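Local coordinates for protein pleckstrin homology domain-containing family A member 8 (Homo sapiens, PDB 5KDI) that probably transfers simple glycosphingolipids between membranes, holding the lipid in a pocket of its all-helical GLTP-fold domain, at residues L17-F27 and Y64-Q75. The protein carries 2 engineered substitutions. Numbering follows the deposited sequence. Where two conformers were deposited one is given.
Engineered in segment 64-75: Ala69 (natural residue Glu), Lys70 (natural residue Glu).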
ATOM      1  N   LEU A  17     -15.228  10.834  -3.970  1.00 25.08           N
ATOM      2  CA  LEU A  17     -16.697  11.063  -3.964  1.00 26.97           C
ATOM      3  C   LEU A  17     -17.051  12.180  -2.952  1.00 29.38           C
ATOM      4  O   LEU A  17     -16.149  12.836  -2.392  1.00 32.45           O
ATOM      5  CB  LEU A  17     -17.433   9.698  -3.741  1.00 24.73           C
ATOM      6  CG  LEU A  17     -17.099   8.599  -4.762  1.00 26.78           C
ATOM      7  CD1 LEU A  17     -17.776   7.307  -4.369  1.00 29.50           C
ATOM      8  CD2 LEU A  17     -17.533   8.987  -6.205  1.00 32.23           C
ATOM      9  N   GLU A  18     -18.351  12.444  -2.780  1.00 32.56           N
ATOM     10  CA  GLU A  18     -18.852  13.394  -1.783  1.00 33.24           C
ATOM     11  C   GLU A  18     -18.151  13.150  -0.421  1.00 28.45           C
ATOM     12  O   GLU A  18     -17.860  12.037  -0.034  1.00 29.00           O
ATOM     13  CB  GLU A  18     -20.397  13.242  -1.671  1.00 36.98           C
ATOM     14  CG  GLU A  18     -21.102  13.983  -0.549  1.00 48.98           C
ATOM     15  CD  GLU A  18     -22.630  13.813  -0.622  1.00 65.42           C
ATOM     16  OE1 GLU A  18     -23.104  13.071  -1.500  1.00 63.83           O
ATOM     17  OE2 GLU A  18     -23.374  14.413   0.190  1.00 78.35           O
ATOM     18  N   ASP A  19     -17.869  14.245   0.282  1.00 30.07           N
ATOM     19  CA  ASP A  19     -17.250  14.240   1.568  1.00 33.97           C
ATOM     20  C   ASP A  19     -15.892  13.473   1.608  1.00 30.90           C
ATOM     21  O   ASP A  19     -15.636  12.721   2.539  1.00 29.13           O
ATOM     22  CB  ASP A  19     -18.211  13.634   2.609  0.50 32.97           C
ATOM     23  CG  ASP A  19     -19.452  14.483   2.856  0.50 34.11           C
ATOM     24  OD1 ASP A  19     -19.406  15.720   2.669  0.50 39.25           O
ATOM     25  OD2 ASP A  19     -20.486  13.907   3.278  0.50 45.74           O
ATOM     26  N   SER A  20     -15.058  13.674   0.584  1.00 25.52           N
ATOM     27  CA  SER A  20     -13.729  13.051   0.420  1.00 24.07           C
ATOM     28  C   SER A  20     -13.800  11.532   0.440  1.00 21.65           C
ATOM     29  O   SER A  20     -12.858  10.848   0.846  1.00 21.54           O
ATOM     30  CB  SER A  20     -12.778  13.534   1.542  1.00 29.89           C
ATOM     31  OG  SER A  20     -12.621  14.936   1.498  1.00 34.90           O
ATOM     32  N   GLY A  21     -14.936  10.971   0.014  1.00 24.71           N
ATOM     33  CA  GLY A  21     -15.103   9.529   0.037  1.00 21.77           C
ATOM     34  C   GLY A  21     -14.159   8.799  -0.893  1.00 21.04           C
ATOM     35  O   GLY A  21     -14.100   9.127  -2.073  1.00 22.92           O
ATOM     36  N   ILE A  22     -13.450   7.783  -0.373  1.00 17.57           N
ATOM     37  CA  ILE A  22     -12.490   7.023  -1.181  1.00 18.23           C
ATOM     38  C   ILE A  22     -13.248   5.802  -1.692  1.00 17.95           C
ATOM     39  O   ILE A  22     -13.640   4.925  -0.928  1.00 17.42           O
ATOM     40  CB  ILE A  22     -11.259   6.578  -0.338  1.00 16.56           C
ATOM     41  CG1 ILE A  22     -10.568   7.829   0.314  1.00 17.73           C
ATOM     42  CG2 ILE A  22     -10.358   5.653  -1.155  1.00 17.47           C
ATOM     43  CD1 ILE A  22      -9.565   7.528   1.444  1.00 20.49           C
ATOM     44  N   PRO A  23     -13.416   5.727  -3.031  1.00 18.58           N
ATOM     45  CA  PRO A  23     -14.153   4.586  -3.620  1.00 18.47           C
ATOM     46  C   PRO A  23     -13.493   3.246  -3.224  1.00 17.03           C
ATOM     47  O   PRO A  23     -12.267   3.044  -3.450  1.00 18.05           O
ATOM     48  CB  PRO A  23     -14.035   4.842  -5.130  1.00 22.71           C
ATOM     49  CG  PRO A  23     -13.792   6.282  -5.258  1.00 27.30           C
ATOM     50  CD  PRO A  23     -12.973   6.678  -4.073  1.00 20.32           C
ATOM     51  N   THR A  24     -14.315   2.297  -2.779  1.00 19.65           N
ATOM     52  CA  THR A  24     -13.773   1.047  -2.234  1.00 18.48           C
ATOM     53  C   THR A  24     -13.045   0.183  -3.266  1.00 18.60           C
ATOM     54  O   THR A  24     -11.926  -0.209  -3.013  1.00 17.46           O
ATOM     55  CB  THR A  24     -14.927   0.233  -1.645  1.00 17.01           C
ATOM     56  OG1 THR A  24     -15.591   1.070  -0.658  1.00 18.12           O
ATOM     57  CG2 THR A  24     -14.449  -1.096  -1.006  1.00 20.17           C
ATOM     58  N   GLU A  25     -13.698  -0.141  -4.402  1.00 20.13           N
ATOM     59  CA  GLU A  25     -13.075  -1.073  -5.366  1.00 20.53           C
ATOM     60  C   GLU A  25     -11.791  -0.522  -5.924  1.00 19.72           C
ATOM     61  O   GLU A  25     -10.795  -1.235  -6.035  1.00 20.60           O
ATOM     62  CB  GLU A  25     -13.995  -1.514  -6.513  1.00 27.36           C
ATOM     63  CG  GLU A  25     -15.342  -2.101  -6.139  1.00 33.41           C
ATOM     64  CD  GLU A  25     -16.098  -2.691  -7.393  1.00 38.98           C
ATOM     65  OE1 GLU A  25     -15.494  -2.816  -8.512  1.00 42.43           O
ATOM     66  OE2 GLU A  25     -17.329  -2.981  -7.268  1.00 38.34           O
ATOM     67  N   ALA A  26     -11.797   0.740  -6.328  1.00 21.31           N
ATOM     68  CA  ALA A  26     -10.597   1.331  -6.920  1.00 19.42           C
ATOM     69  C   ALA A  26      -9.418   1.359  -5.948  1.00 17.88           C
ATOM     70  O   ALA A  26      -8.276   1.074  -6.318  1.00 18.61           O
ATOM     71  CB  ALA A  26     -10.885   2.718  -7.498  1.00 24.28           C
ATOM     72  N   PHE A  27      -9.682   1.709  -4.701  1.00 19.47           N
ATOM     73  CA  PHE A  27      -8.652   1.689  -3.683  1.00 16.14           C
ATOM     74  C   PHE A  27      -8.046   0.303  -3.529  1.00 14.77           C
ATOM     75  O   PHE A  27      -6.832   0.151  -3.458  1.00 19.03           O
ATOM     76  CB  PHE A  27      -9.190   2.279  -2.373  1.00 16.41           C
ATOM     77  CG  PHE A  27      -8.131   2.376  -1.305  1.00 18.58           C
ATOM     78  CD1 PHE A  27      -7.379   3.538  -1.206  1.00 22.34           C
ATOM     79  CD2 PHE A  27      -7.900   1.365  -0.421  1.00 22.53           C
ATOM     80  CE1 PHE A  27      -6.418   3.671  -0.254  1.00 27.03           C
ATOM     81  CE2 PHE A  27      -6.937   1.504   0.590  1.00 24.61           C
ATOM     82  CZ  PHE A  27      -6.207   2.647   0.646  1.00 25.35           C
ATOM     83  N   TYR A  64     -17.606  -5.240   1.831  1.00 19.80           N
ATOM     84  CA  TYR A  64     -18.064  -4.475   0.676  1.00 18.93           C
ATOM     85  C   TYR A  64     -19.172  -5.215  -0.099  1.00 19.89           C
ATOM     86  O   TYR A  64     -20.265  -4.646  -0.371  1.00 22.05           O
ATOM     87  CB  TYR A  64     -16.902  -4.161  -0.256  1.00 18.65           C
ATOM     88  CG  TYR A  64     -17.309  -3.560  -1.561  1.00 19.08           C
ATOM     89  CD1 TYR A  64     -17.956  -2.342  -1.614  1.00 21.19           C
ATOM     90  CD2 TYR A  64     -16.949  -4.169  -2.749  1.00 22.41           C
ATOM     91  CE1 TYR A  64     -18.317  -1.774  -2.835  1.00 23.37           C
ATOM     92  CE2 TYR A  64     -17.319  -3.601  -3.966  1.00 26.96           C
ATOM     93  CZ  TYR A  64     -17.980  -2.402  -4.001  1.00 25.07           C
ATOM     94  OH  TYR A  64     -18.336  -1.821  -5.192  1.00 29.10           O
ATOM     95  N   ILE A  65     -18.872  -6.479  -0.469  1.00 21.02           N
ATOM     96  CA  ILE A  65     -19.737  -7.251  -1.359  1.00 23.41           C
ATOM     97  C   ILE A  65     -21.109  -7.602  -0.762  1.00 23.52           C
ATOM     98  O   ILE A  65     -22.073  -7.961  -1.468  1.00 29.02           O
ATOM     99  CB  ILE A  65     -19.061  -8.525  -1.915  1.00 23.65           C
ATOM    100  CG1 ILE A  65     -18.767  -9.551  -0.800  1.00 25.53           C
ATOM    101  CG2 ILE A  65     -17.859  -8.164  -2.780  1.00 27.30           C
ATOM    102  CD1 ILE A  65     -18.160 -10.854  -1.359  1.00 33.37           C
ATOM    103  N   THR A  66     -21.187  -7.455   0.549  1.00 24.63           N
ATOM    104  CA  THR A  66     -22.401  -7.667   1.291  1.00 27.16           C
ATOM    105  C   THR A  66     -23.496  -6.618   0.941  1.00 29.31           C
ATOM    106  O   THR A  66     -24.723  -6.902   1.082  1.00 34.20           O
ATOM    107  CB  THR A  66     -21.878  -7.591   2.760  0.70 34.79           C
ATOM    108  OG1 THR A  66     -21.950  -8.866   3.383  0.70 41.68           O
ATOM    109  CG2 THR A  66     -22.413  -6.442   3.577  0.70 22.53           C
ATOM    110  N   ASN A  67     -23.049  -5.419   0.533  1.00 24.10           N
ATOM    111  CA  ASN A  67     -23.974  -4.284   0.216  1.00 28.54           C
ATOM    112  C   ASN A  67     -23.258  -3.190  -0.504  1.00 26.01           C
ATOM    113  O   ASN A  67     -22.851  -2.205   0.072  1.00 26.85           O
ATOM    114  CB  ASN A  67     -24.723  -3.775   1.468  1.00 31.02           C
ATOM    115  CG  ASN A  67     -25.907  -2.851   1.127  1.00 35.05           C
ATOM    116  OD1 ASN A  67     -25.984  -2.259   0.043  1.00 35.99           O
ATOM    117  ND2 ASN A  67     -26.846  -2.743   2.070  1.00 40.63           N
ATOM    118  N   LYS A  68     -23.015  -3.400  -1.782  1.00 27.79           N
ATOM    119  CA  LYS A  68     -22.127  -2.487  -2.491  1.00 25.52           C
ATOM    120  C   LYS A  68     -22.635  -1.032  -2.549  1.00 28.91           C
ATOM    121  O   LYS A  68     -21.828  -0.089  -2.571  1.00 31.54           O
ATOM    122  CB  LYS A  68     -21.805  -3.018  -3.905  1.00 32.01           C
ATOM    123  CG  LYS A  68     -21.020  -4.302  -3.952  1.00 34.04           C
ATOM    124  CD  LYS A  68     -20.705  -4.648  -5.413  1.00 41.08           C
ATOM    125  CE  LYS A  68     -20.734  -6.091  -5.561  1.00 45.47           C
ATOM    126  NZ  LYS A  68     -20.760  -6.539  -6.984  1.00 36.86           N
ATOM    127  N   ALA A  69     -23.955  -0.866  -2.667  1.00 33.47           N
ATOM    128  CA  ALA A  69     -24.598   0.436  -2.701  1.00 35.69           C
ATOM    129  C   ALA A  69     -24.380   1.191  -1.405  1.00 31.55           C
ATOM    130  O   ALA A  69     -24.235   2.401  -1.406  1.00 32.81           O
ATOM    131  CB  ALA A  69     -26.125   0.290  -2.977  1.00 38.29           C
ATOM    132  N   LYS A  70     -24.444   0.472  -0.305  1.00 30.37           N
ATOM    133  CA  LYS A  70     -24.199   1.031   0.991  1.00 29.15           C
ATOM    134  C   LYS A  70     -22.726   1.337   1.232  1.00 27.10           C
ATOM    135  O   LYS A  70     -22.408   2.293   1.925  1.00 31.99           O
ATOM    136  CB  LYS A  70     -24.748   0.100   2.060  1.00 30.86           C
ATOM    137  CG  LYS A  70     -24.625   0.638   3.461  1.00 35.19           C
ATOM    138  CD  LYS A  70     -25.246  -0.342   4.442  1.00 45.03           C
ATOM    139  CE  LYS A  70     -25.520   0.304   5.806  1.00 57.32           C
ATOM    140  NZ  LYS A  70     -26.125   1.676   5.728  1.00 64.24           N
ATOM    141  N   PHE A  71     -21.846   0.541   0.651  1.00 22.42           N
ATOM    142  CA  PHE A  71     -20.417   0.549   1.028  1.00 23.46           C
ATOM    143  C   PHE A  71     -19.528   1.060  -0.116  1.00 23.23           C
ATOM    144  O   PHE A  71     -18.441   0.543  -0.372  1.00 22.17           O
ATOM    145  CB  PHE A  71     -20.021  -0.888   1.468  1.00 19.86           C
ATOM    146  CG  PHE A  71     -20.707  -1.336   2.731  1.00 21.46           C
ATOM    147  CD1 PHE A  71     -20.848  -0.472   3.823  1.00 23.28           C
ATOM    148  CD2 PHE A  71     -21.139  -2.629   2.845  1.00 25.21           C
ATOM    149  CE1 PHE A  71     -21.427  -0.923   4.946  1.00 25.95           C
ATOM    150  CE2 PHE A  71     -21.718  -3.090   3.983  1.00 26.06           C
ATOM    151  CZ  PHE A  71     -21.846  -2.255   5.054  1.00 27.32           C
ATOM    152  N   THR A  72     -20.000   2.106  -0.778  1.00 22.31           N
ATOM    153  CA  THR A  72     -19.318   2.675  -1.909  1.00 23.77           C
ATOM    154  C   THR A  72     -17.962   3.308  -1.603  1.00 22.77           C
ATOM    155  O   THR A  72     -17.101   3.409  -2.498  1.00 22.86           O
ATOM    156  CB  THR A  72     -20.168   3.761  -2.606  1.00 27.31           C
ATOM    157  OG1 THR A  72     -20.498   4.769  -1.657  1.00 30.99           O
ATOM    158  CG2 THR A  72     -21.474   3.139  -3.218  1.00 31.81           C
ATOM    159  N   THR A  73     -17.739   3.612  -0.321  1.00 20.92           N
ATOM    160  CA  THR A  73     -16.504   4.166   0.102  1.00 18.42           C
ATOM    161  C   THR A  73     -15.943   3.459   1.327  1.00 17.42           C
ATOM    162  O   THR A  73     -16.649   2.815   2.090  1.00 18.72           O
ATOM    163  CB  THR A  73     -16.602   5.653   0.410  1.00 18.37           C
ATOM    164  OG1 THR A  73     -17.408   5.813   1.566  1.00 18.89           O
ATOM    165  CG2 THR A  73     -17.177   6.440  -0.775  1.00 19.97           C
ATOM    166  N   LEU A  74     -14.646   3.633   1.515  1.00 16.74           N
ATOM    167  CA  LEU A  74     -13.988   3.093   2.709  1.00 17.90           C
ATOM    168  C   LEU A  74     -14.618   3.656   3.975  1.00 18.02           C
ATOM    169  O   LEU A  74     -14.778   2.932   4.991  1.00 17.61           O
ATOM    170  CB  LEU A  74     -12.499   3.363   2.652  1.00 16.09           C
ATOM    171  CG  LEU A  74     -11.621   2.813   1.502  1.00 15.68           C
ATOM    172  CD1 LEU A  74     -10.166   3.278   1.583  1.00 18.05           C
ATOM    173  CD2 LEU A  74     -11.764   1.301   1.359  1.00 18.72           C
ATOM    174  N   GLN A  75     -14.870   4.951   3.977  1.00 17.50           N
ATOM    175  CA  GLN A  75     -15.442   5.586   5.143  1.00 17.01           C
ATOM    176  C   GLN A  75     -16.816   5.019   5.533  1.00 18.73           C
ATOM    177  O   GLN A  75     -17.129   4.806   6.694  1.00 21.32           O
ATOM    178  CB  GLN A  75     -15.509   7.092   5.023  1.00 19.84           C
ATOM    179  CG  GLN A  75     -14.159   7.789   4.856  1.00 19.39           C
ATOM    180  CD  GLN A  75     -13.761   8.082   3.395  1.00 16.78           C
ATOM    181  OE1 GLN A  75     -13.968   7.242   2.484  1.00 19.56           O
ATOM    182  NE2 GLN A  75     -13.223   9.289   3.185  1.00 20.03           N
TER
HETATM  183  O   HOH W   1     -16.269   0.951  -5.336  1.00 35.23           O
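Tyr64 OH donates to Glu25 OE2 over 2.6 Å. It meets the carboxylate oxygen on its anti side, with carboxylate and ring planes 77° apart. A water bound by Glu25 N also reaches Tyr64 OH, but weakly. Over one face of the same ring lies Thr24 CG2, 4.1 Å from the centroid. Chi1 of -56° turns this methyl away from the backbone N of Thr24 and leaves OG1 beside that N. This sets the methyl on Tyr64 and lets OG1 donate to Phe71 O (2.9 Å). Thr24 N donates to Thr72 O.

Two residues earlier, Ile22 O accepts from Leu74 N (2.9 Å). With the Thr24 N to Thr72 O bond this makes Pro23 and Thr73 a single antiparallel bridge, a non-hydrogen-bonded pair. Gln75 extends the pairing with its side-chain amide. NE2 donates to Ser20 O (2.8 Å), and OE1 takes a nearly straight bond from Ile22 N (3.0 Å, 173°). The two bonds fix which way round the amide lies. Thr73 OG1 instead caps Lys76 N.

On the inner side, Leu74 CD1 sits 3.6 Å from the Phe27 ring centroid, over the face, and also touches Ile22 CG2. Leu97 of helix 93-115 packs against both Phe27 and Leu74. Pro23 and Thr73 are both N-cap residues, so the bridge joins the starts of helices 24-32 and 74-83 within the all-helical GLTP fold.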